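PDB 3CWV: DNA gyrase, B subunit, truncated from Myxococcus xanthus, which probably catalyses the ATP-dependent breakage, passage and rejoining of double-stranded DNA, as a type II topoisomerase of the GyrB family. Local coordinates for residues R16-P19 with G20-C23; L78-A82 with T83-F87; H268-G271 with V272-L276; L339-E342 with L343-H347. All coordinates share one frame; numbering follows the deposited sequence.

All four contacts are local, and they follow one another along the chain without nesting or crossing. Contact 1 joins helix 11-17 to the short helix 20-23. Contact 2 ends helix 75-82 and turns the chain into the loop before helix 102-107. These two touch where Y22 CE2 meets F87 CZ, within the N-terminal part of the fold. Contact 3 lies inside helix 267-284. Contact 4 is the last part of helix 328-345 and the turn after it. The two helices pack together, with F340 and L344 against A275 and L276. The centres of contacts 1 and 4 are about 50 Å apart, on opposite sides of the chain's centre.

Contact 1. Residues R16-P19 with G20-C23; sequences RKRP and GMYC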
# COMPACT_ATOMS: atom_id res chain seq x y z
N ARG A 16 20.39 14.03 -2.01
CA ARG A 16 20.77 14.43 -3.37
C ARG A 16 22.19 13.96 -3.73
O ARG A 16 22.51 13.81 -4.91
CB ARG A 16 20.70 15.94 -3.55
CG ARG A 16 19.24 16.47 -3.51
CD ARG A 16 19.17 17.96 -3.87
NE ARG A 16 19.62 18.27 -5.24
CZ ARG A 16 18.87 18.32 -6.33
NH1 ARG A 16 17.57 17.98 -6.33
NH2 ARG A 16 19.46 18.64 -7.49
N LYS A 17 23.03 13.77 -2.72
CA LYS A 17 24.43 13.35 -2.96
C LYS A 17 24.54 11.89 -3.38
O LYS A 17 25.37 11.55 -4.22
CB LYS A 17 25.29 13.61 -1.73
CG LYS A 17 26.81 13.68 -2.10
CD LYS A 17 27.66 13.34 -0.92
CE LYS A 17 29.17 13.28 -1.34
NZ LYS A 17 29.94 13.29 -0.07
N ARG A 18 23.68 11.03 -2.83
CA ARG A 18 23.67 9.61 -3.19
C ARG A 18 22.23 9.10 -3.39
O ARG A 18 21.75 8.29 -2.62
CB ARG A 18 24.40 8.77 -2.12
CG ARG A 18 25.74 9.36 -1.72
CD ARG A 18 26.63 8.34 -1.02
NE ARG A 18 27.32 7.50 -1.99
CZ ARG A 18 28.23 6.59 -1.67
NH1 ARG A 18 28.55 6.40 -0.39
NH2 ARG A 18 28.81 5.88 -2.63
N PRO A 19 21.55 9.58 -4.46
CA PRO A 19 20.13 9.32 -4.68
C PRO A 19 19.77 7.86 -4.71
O PRO A 19 18.78 7.49 -4.11
CB PRO A 19 19.84 9.94 -6.05
CG PRO A 19 20.96 10.86 -6.34
CD PRO A 19 22.14 10.41 -5.53
N GLY A 20 20.57 7.01 -5.37
CA GLY A 20 20.22 5.60 -5.49
C GLY A 20 20.21 4.87 -4.15
O GLY A 20 19.61 3.81 -4.05
N MET A 21 20.87 5.41 -3.13
CA MET A 21 20.85 4.77 -1.78
C MET A 21 19.48 4.92 -1.12
O MET A 21 19.11 4.18 -0.17
CB MET A 21 21.91 5.35 -0.85
CG MET A 21 23.35 5.21 -1.36
SD MET A 21 24.61 5.24 -0.04
CE MET A 21 24.20 3.59 0.47
N TYR A 22 18.71 5.86 -1.65
CA TYR A 22 17.41 6.19 -1.07
C TYR A 22 16.23 5.79 -1.93
O TYR A 22 15.19 5.43 -1.39
CB TYR A 22 17.36 7.69 -0.77
CG TYR A 22 18.25 8.07 0.39
CD1 TYR A 22 19.48 8.66 0.19
CD2 TYR A 22 17.85 7.81 1.70
CE1 TYR A 22 20.30 8.99 1.27
CE2 TYR A 22 18.64 8.14 2.76
CZ TYR A 22 19.85 8.72 2.55
OH TYR A 22 20.60 9.05 3.65
N CYS A 23 16.35 5.87 -3.26
CA CYS A 23 15.24 5.49 -4.10
C CYS A 23 15.53 4.22 -4.92
O CYS A 23 14.75 3.84 -5.79
CB CYS A 23 14.78 6.68 -4.98
SG CYS A 23 16.03 7.33 -6.09
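R18 and M21 lie side by side at a short turn between two helices. The turn belongs to the N-terminal domain, whose large mixed sheet is consistent with the GHKL-type ATPase fold of GyrB proteins. R18 is the first residue after helix 11-17 to leave helical geometry, and P19 leads into helix 20-23. The R18 and M21 side chains point the same way. Each has CG beside its backbone N, anti to the carbonyl carbon (chi1 -48° in R18, -59° in M21). CB of R18 packs on CG of M21 at 3.8 Å. Farther out, both chains bend at chi3. M21 SD then comes within 3.8 Å of R18 CD. It also lies over one face of the guanidinium, 4.0 Å from R18 NE. Both residues are exposed, so this contact stays on the surface.

The backbone fixes the turn. M21 N donates to R18 O at 3.1 Å. P19 O is gripped twice. Y22 N reaches P19 O at 3.0 Å from above the carbonyl plane, whereas C23 N, also 3.0 Å from P19 O, comes nearly along the C=O axis. The Y22 ring approaches R18 O obliquely, with its CD1 3.6 Å from that oxygen. Behind the turn, R16 points away and forms a salt bridge with D160. C23 is buried against L34 and F37 of helix 28-47. Its SG stands between the backbone N and the carbonyl carbon (chi1 60°), which brings C23 SG to 3.4 Å from P19 O.

Contact 2. Residues L78-A82 with T83-F87; sequences LVRVA and TGAGF
V79 to A82 meet T83 to A85 in a Schellman motif that ends helix 75-82, with G84 as the C-prime residue. V79 O is linked through a water to T83 OG1. R80 O takes two backbone bonds, from A85 N at 3.1 Å and from T83 N at 3.2 Å. The two donors come from opposite faces of the carbonyl plane. A chi1 of 57° turns T83 OG1 back toward the helix, 3.4 Å from R80 O, a weak bond at most. The R80 side chain bends at chi3, and its guanidinium carries A85 CB over one face. Nearer the backbone, R80 CB touches A85 CB at 3.8 Å. V81 O accepts from G84 N at 3.0 Å, and a water can donate to V81 O or A85 O. V81 CG2 lies 3.7 Å from A85 O, while the same side chain packs on W98 and L102. A82 turns to the buried side, against L106 and Y112. G84 and G86 have positive phi, backbone angles at which a CB would collide with the carbonyl oxygen of the residue before. The chain leaves by a type II beta turn, closed by F87 N to G84 O at 3.1 Å.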
# COMPACT_ATOMS: atom_id res chain seq x y z
N LEU A 78 3.80 19.98 7.30
CA LEU A 78 4.42 19.86 5.97
C LEU A 78 5.77 20.56 5.87
O LEU A 78 6.71 19.99 5.32
CB LEU A 78 3.49 20.35 4.85
CG LEU A 78 2.68 19.26 4.12
CD1 LEU A 78 3.65 18.32 3.30
CD2 LEU A 78 1.88 18.42 5.11
N VAL A 79 5.87 21.78 6.42
CA VAL A 79 7.16 22.49 6.37
C VAL A 79 8.25 21.69 7.10
O VAL A 79 9.37 21.54 6.58
CB VAL A 79 7.08 23.92 6.90
CG1 VAL A 79 8.50 24.54 7.00
CG2 VAL A 79 6.19 24.79 5.97
N ARG A 80 7.92 21.15 8.28
CA ARG A 80 8.89 20.35 9.04
C ARG A 80 9.33 19.08 8.29
O ARG A 80 10.53 18.82 8.16
CB ARG A 80 8.33 19.98 10.43
CG ARG A 80 8.17 21.18 11.38
CD ARG A 80 7.74 20.69 12.79
NE ARG A 80 8.85 20.02 13.49
CZ ARG A 80 8.71 19.07 14.42
NH1 ARG A 80 7.50 18.65 14.80
NH2 ARG A 80 9.79 18.54 14.97
N VAL A 81 8.36 18.29 7.81
CA VAL A 81 8.69 17.06 7.11
C VAL A 81 9.44 17.33 5.81
O VAL A 81 10.30 16.55 5.43
CB VAL A 81 7.45 16.16 6.88
CG1 VAL A 81 7.80 15.00 5.98
CG2 VAL A 81 6.91 15.64 8.24
N ALA A 82 9.15 18.47 5.17
CA ALA A 82 9.85 18.83 3.94
C ALA A 82 11.37 18.99 4.10
O ALA A 82 12.10 18.81 3.14
CB ALA A 82 9.24 20.11 3.32
N THR A 83 11.85 19.35 5.29
CA THR A 83 13.32 19.36 5.49
C THR A 83 13.89 18.15 6.25
O THR A 83 15.05 18.16 6.67
CB THR A 83 13.82 20.62 6.13
OG1 THR A 83 13.15 20.82 7.38
CG2 THR A 83 13.55 21.81 5.22
N GLY A 84 13.09 17.12 6.41
CA GLY A 84 13.61 15.91 7.00
C GLY A 84 13.12 15.53 8.37
O GLY A 84 13.50 14.48 8.91
N ALA A 85 12.24 16.33 8.97
CA ALA A 85 11.72 15.94 10.28
C ALA A 85 11.05 14.56 10.25
O ALA A 85 10.20 14.28 9.39
CB ALA A 85 10.74 17.03 10.84
N GLY A 86 11.41 13.69 11.20
CA GLY A 86 10.78 12.39 11.33
C GLY A 86 11.36 11.30 10.42
O GLY A 86 11.00 10.13 10.53
N PHE A 87 12.20 11.72 9.50
CA PHE A 87 12.80 10.82 8.51
C PHE A 87 13.64 9.72 9.20
O PHE A 87 14.44 10.02 10.10
CB PHE A 87 13.66 11.63 7.54
CG PHE A 87 14.26 10.83 6.40
CD1 PHE A 87 13.46 10.01 5.60
CD2 PHE A 87 15.61 10.92 6.13
CE1 PHE A 87 14.01 9.27 4.52
CE2 PHE A 87 16.17 10.17 5.07
CZ PHE A 87 15.35 9.36 4.28
O HOH W 1 11.64 22.79 7.53
O HOH W 2 10.88 14.08 6.47

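Contact 3. Residues H268-G271 with V272-L276; sequences HVKG and VTQAL
H268 and V272 meet one helical turn apart, through H268 O and V272 CG2 at 3.5 Å. One face of the H268 imidazole carries V269 CG2, 3.9 Å above the plane and over its centre. H268 NE2 makes a weak hydrogen bond to H265 O. The backbone is regular alpha helix. T273 N donates to V269 O at 2.9 Å with a nearly straight bond (163°), and Q274 N bonds K270 O in the same i to i+4 pattern. A chi1 of 63° turns the T273 hydroxyl toward the preceding turn. From there OG1 makes a weak bond to K270 O at 3.4 Å, and CG2 meets V269 CG1 at 4.1 Å. An alanine in place of T273 would lack both the hydroxyl and this methyl, and would probably leave a gap beside V269 and W293 and K270 O without its weak hydroxyl bond.

Helix 267-284 belongs to the second domain, whose S5-like fold fits a GyrB transducer. H268, V269 and V272 lie on strand 300-307, H268 and V269 also on strand 252-257. V272 and A275 pack on L336 of helix 328-345, while T273 and L276 meet W293 of helix 293-296.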
# COMPACT_ATOMS: atom_id res chain seq x y z
N HIS A 268 2.95 -13.92 8.31
CA HIS A 268 1.54 -13.63 8.03
C HIS A 268 0.96 -14.72 7.11
O HIS A 268 -0.10 -15.29 7.38
CB HIS A 268 1.35 -12.21 7.43
CG HIS A 268 2.26 -11.89 6.28
ND1 HIS A 268 1.95 -10.95 5.32
CD2 HIS A 268 3.49 -12.37 5.95
CE1 HIS A 268 2.94 -10.86 4.45
NE2 HIS A 268 3.89 -11.71 4.81
N VAL A 269 1.71 -15.06 6.06
CA VAL A 269 1.29 -16.07 5.11
C VAL A 269 1.31 -17.47 5.74
O VAL A 269 0.33 -18.22 5.61
CB VAL A 269 2.17 -16.00 3.86
CG1 VAL A 269 2.01 -17.23 2.96
CG2 VAL A 269 1.90 -14.69 3.09
N LYS A 270 2.40 -17.82 6.42
CA LYS A 270 2.50 -19.13 7.04
C LYS A 270 1.40 -19.39 8.07
O LYS A 270 0.91 -20.50 8.18
CB LYS A 270 3.88 -19.36 7.67
CG LYS A 270 4.88 -19.97 6.68
CD LYS A 270 4.96 -21.49 6.80
CE LYS A 270 5.60 -21.90 8.13
NZ LYS A 270 6.27 -23.24 8.10
N GLY A 271 0.99 -18.37 8.82
CA GLY A 271 -0.16 -18.53 9.70
C GLY A 271 -1.39 -19.03 8.94
O GLY A 271 -2.13 -19.91 9.42
N VAL A 272 -1.60 -18.47 7.76
CA VAL A 272 -2.79 -18.77 6.97
C VAL A 272 -2.68 -20.16 6.37
O VAL A 272 -3.61 -20.94 6.46
CB VAL A 272 -3.08 -17.72 5.86
CG1 VAL A 272 -4.29 -18.16 4.96
CG2 VAL A 272 -3.35 -16.34 6.48
N THR A 273 -1.55 -20.48 5.76
CA THR A 273 -1.44 -21.74 5.07
C THR A 273 -1.41 -22.90 6.07
O THR A 273 -1.98 -23.96 5.81
CB THR A 273 -0.22 -21.80 4.16
OG1 THR A 273 0.96 -21.69 4.96
CG2 THR A 273 -0.25 -20.67 3.13
N GLN A 274 -0.80 -22.68 7.23
CA GLN A 274 -0.78 -23.70 8.27
C GLN A 274 -2.17 -23.95 8.81
O GLN A 274 -2.55 -25.11 9.07
CB GLN A 274 0.21 -23.34 9.39
CG GLN A 274 1.69 -23.50 8.95
CD GLN A 274 2.05 -24.95 8.59
OE1 GLN A 274 2.20 -25.31 7.42
NE2 GLN A 274 2.17 -25.79 9.61
N ALA A 275 -2.94 -22.88 8.99
CA ALA A 275 -4.33 -22.99 9.44
C ALA A 275 -5.19 -23.76 8.44
O ALA A 275 -6.00 -24.60 8.84
CB ALA A 275 -4.91 -21.59 9.70
N LEU A 276 -5.01 -23.50 7.14
CA LEU A 276 -5.81 -24.16 6.09
C LEU A 276 -5.41 -25.64 5.90
O LEU A 276 -6.28 -26.53 5.87
CB LEU A 276 -5.67 -23.42 4.76
CG LEU A 276 -6.44 -23.97 3.53
CD1 LEU A 276 -7.93 -24.17 3.80
CD2 LEU A 276 -6.23 -23.08 2.33

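Contact 4. Residues L339-E342 with L343-H347; sequences LFIE and LLREH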
# COMPACT_ATOMS: atom_id res chain seq x y z
N LEU A 339 -11.96 -21.44 12.41
CA LEU A 339 -12.83 -20.77 11.46
C LEU A 339 -12.86 -21.47 10.11
O LEU A 339 -13.92 -21.57 9.50
CB LEU A 339 -12.44 -19.30 11.28
CG LEU A 339 -12.56 -18.36 12.49
CD1 LEU A 339 -12.10 -16.95 12.12
CD2 LEU A 339 -13.98 -18.32 13.06
N PHE A 340 -11.70 -21.95 9.65
CA PHE A 340 -11.60 -22.68 8.41
C PHE A 340 -12.37 -24.02 8.53
O PHE A 340 -13.09 -24.40 7.60
CB PHE A 340 -10.15 -23.01 8.07
CG PHE A 340 -9.44 -22.00 7.16
CD1 PHE A 340 -9.95 -21.66 5.91
CD2 PHE A 340 -8.20 -21.46 7.55
CE1 PHE A 340 -9.25 -20.78 5.07
CE2 PHE A 340 -7.51 -20.59 6.74
CZ PHE A 340 -8.03 -20.24 5.49
N ILE A 341 -12.17 -24.74 9.64
CA ILE A 341 -12.89 -26.00 9.93
C ILE A 341 -14.41 -25.83 9.79
O ILE A 341 -15.05 -26.52 9.00
CB ILE A 341 -12.51 -26.59 11.33
CG1 ILE A 341 -11.07 -27.12 11.31
CG2 ILE A 341 -13.47 -27.73 11.74
CD1 ILE A 341 -10.52 -27.53 12.66
N GLU A 342 -14.99 -24.91 10.55
CA GLU A 342 -16.43 -24.67 10.49
C GLU A 342 -16.87 -24.20 9.10
O GLU A 342 -17.82 -24.73 8.52
CB GLU A 342 -16.83 -23.66 11.54
CG GLU A 342 -18.29 -23.22 11.47
CD GLU A 342 -19.29 -24.26 12.03
OE1 GLU A 342 -20.45 -23.86 12.32
OE2 GLU A 342 -18.94 -25.45 12.19
N LEU A 343 -16.17 -23.20 8.57
CA LEU A 343 -16.48 -22.63 7.28
C LEU A 343 -16.50 -23.66 6.17
O LEU A 343 -17.36 -23.60 5.28
CB LEU A 343 -15.41 -21.57 6.94
CG LEU A 343 -15.24 -20.98 5.56
CD1 LEU A 343 -14.57 -19.64 5.79
CD2 LEU A 343 -14.39 -21.84 4.66
N LEU A 344 -15.54 -24.57 6.20
CA LEU A 344 -15.34 -25.48 5.09
C LEU A 344 -16.35 -26.64 5.09
O LEU A 344 -16.49 -27.33 4.09
CB LEU A 344 -13.90 -26.02 5.05
CG LEU A 344 -12.73 -25.12 4.59
CD1 LEU A 344 -11.37 -25.73 4.89
CD2 LEU A 344 -12.83 -24.78 3.11
N ARG A 345 -17.06 -26.81 6.20
CA ARG A 345 -18.01 -27.92 6.33
C ARG A 345 -18.97 -27.92 5.15
O ARG A 345 -19.01 -28.88 4.37
CB ARG A 345 -18.78 -27.85 7.65
CG ARG A 345 -17.99 -28.34 8.86
CD ARG A 345 -18.77 -28.18 10.16
NE ARG A 345 -17.97 -28.57 11.33
CZ ARG A 345 -17.55 -29.82 11.58
NH1 ARG A 345 -17.86 -30.82 10.74
NH2 ARG A 345 -16.83 -30.07 12.67
N GLU A 346 -19.69 -26.81 5.02
CA GLU A 346 -20.72 -26.66 3.99
C GLU A 346 -20.31 -25.75 2.82
O GLU A 346 -21.16 -25.21 2.12
CB GLU A 346 -22.02 -26.13 4.62
CG GLU A 346 -22.69 -27.13 5.56
CD GLU A 346 -23.11 -28.41 4.86
OE1 GLU A 346 -23.93 -28.35 3.91
OE2 GLU A 346 -22.62 -29.50 5.27
N HIS A 347 -18.99 -25.60 2.63
CA HIS A 347 -18.45 -24.77 1.55
C HIS A 347 -18.33 -25.60 0.27
O HIS A 347 -17.88 -26.74 0.33
CB HIS A 347 -17.06 -24.23 1.92
CG HIS A 347 -16.59 -23.12 1.03
ND1 HIS A 347 -15.94 -23.33 -0.16
CD2 HIS A 347 -16.67 -21.77 1.17
CE1 HIS A 347 -15.64 -22.17 -0.72
NE2 HIS A 347 -16.09 -21.21 0.07
O HOH W 3 -19.95 -24.68 6.88
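L339 to I341 pair with L343 to R345 by helical backbone bonds that change near the end of helix 328-345. L343 N donates to L339 O at 2.9 Å, and L344 N to F340 O at 2.8 Å. R345 N then bonds I341 O weakly and reaches E342 O, three residues back, at 3.2 Å. A water carries the path on, donating to E342 O and accepting from E346 N.

On the exposed side, E342 OE2 and R345 NE form a long salt bridge of 3.4 Å. The carboxylate oxygen sits at the guanidinium edge, near its plane, but the two planes are turned 79° apart. E342 gets there with CG anti to the backbone N (chi1 174°) and a bend at chi2. I341 CG2 meets the same guanidinium obliquely, 4.2 Å from R345 NH2.

On the buried side, L344 CD1 lies 4.4 Å from F340 CB and 3.5 Å from F340 O. With an alanine at L344, the loss of CG and both methyls would probably leave a gap beside F340 and L283. H347 caps V349 N with its ND1 as the chain turns toward helix 350-354.

The helix packs on two parts of the transducer-like domain. F340, I341 and L344 pack on helix 267-284. L339 and L343 lie on strand 228-234, where the F340 ring also meets F230 edge-to-face.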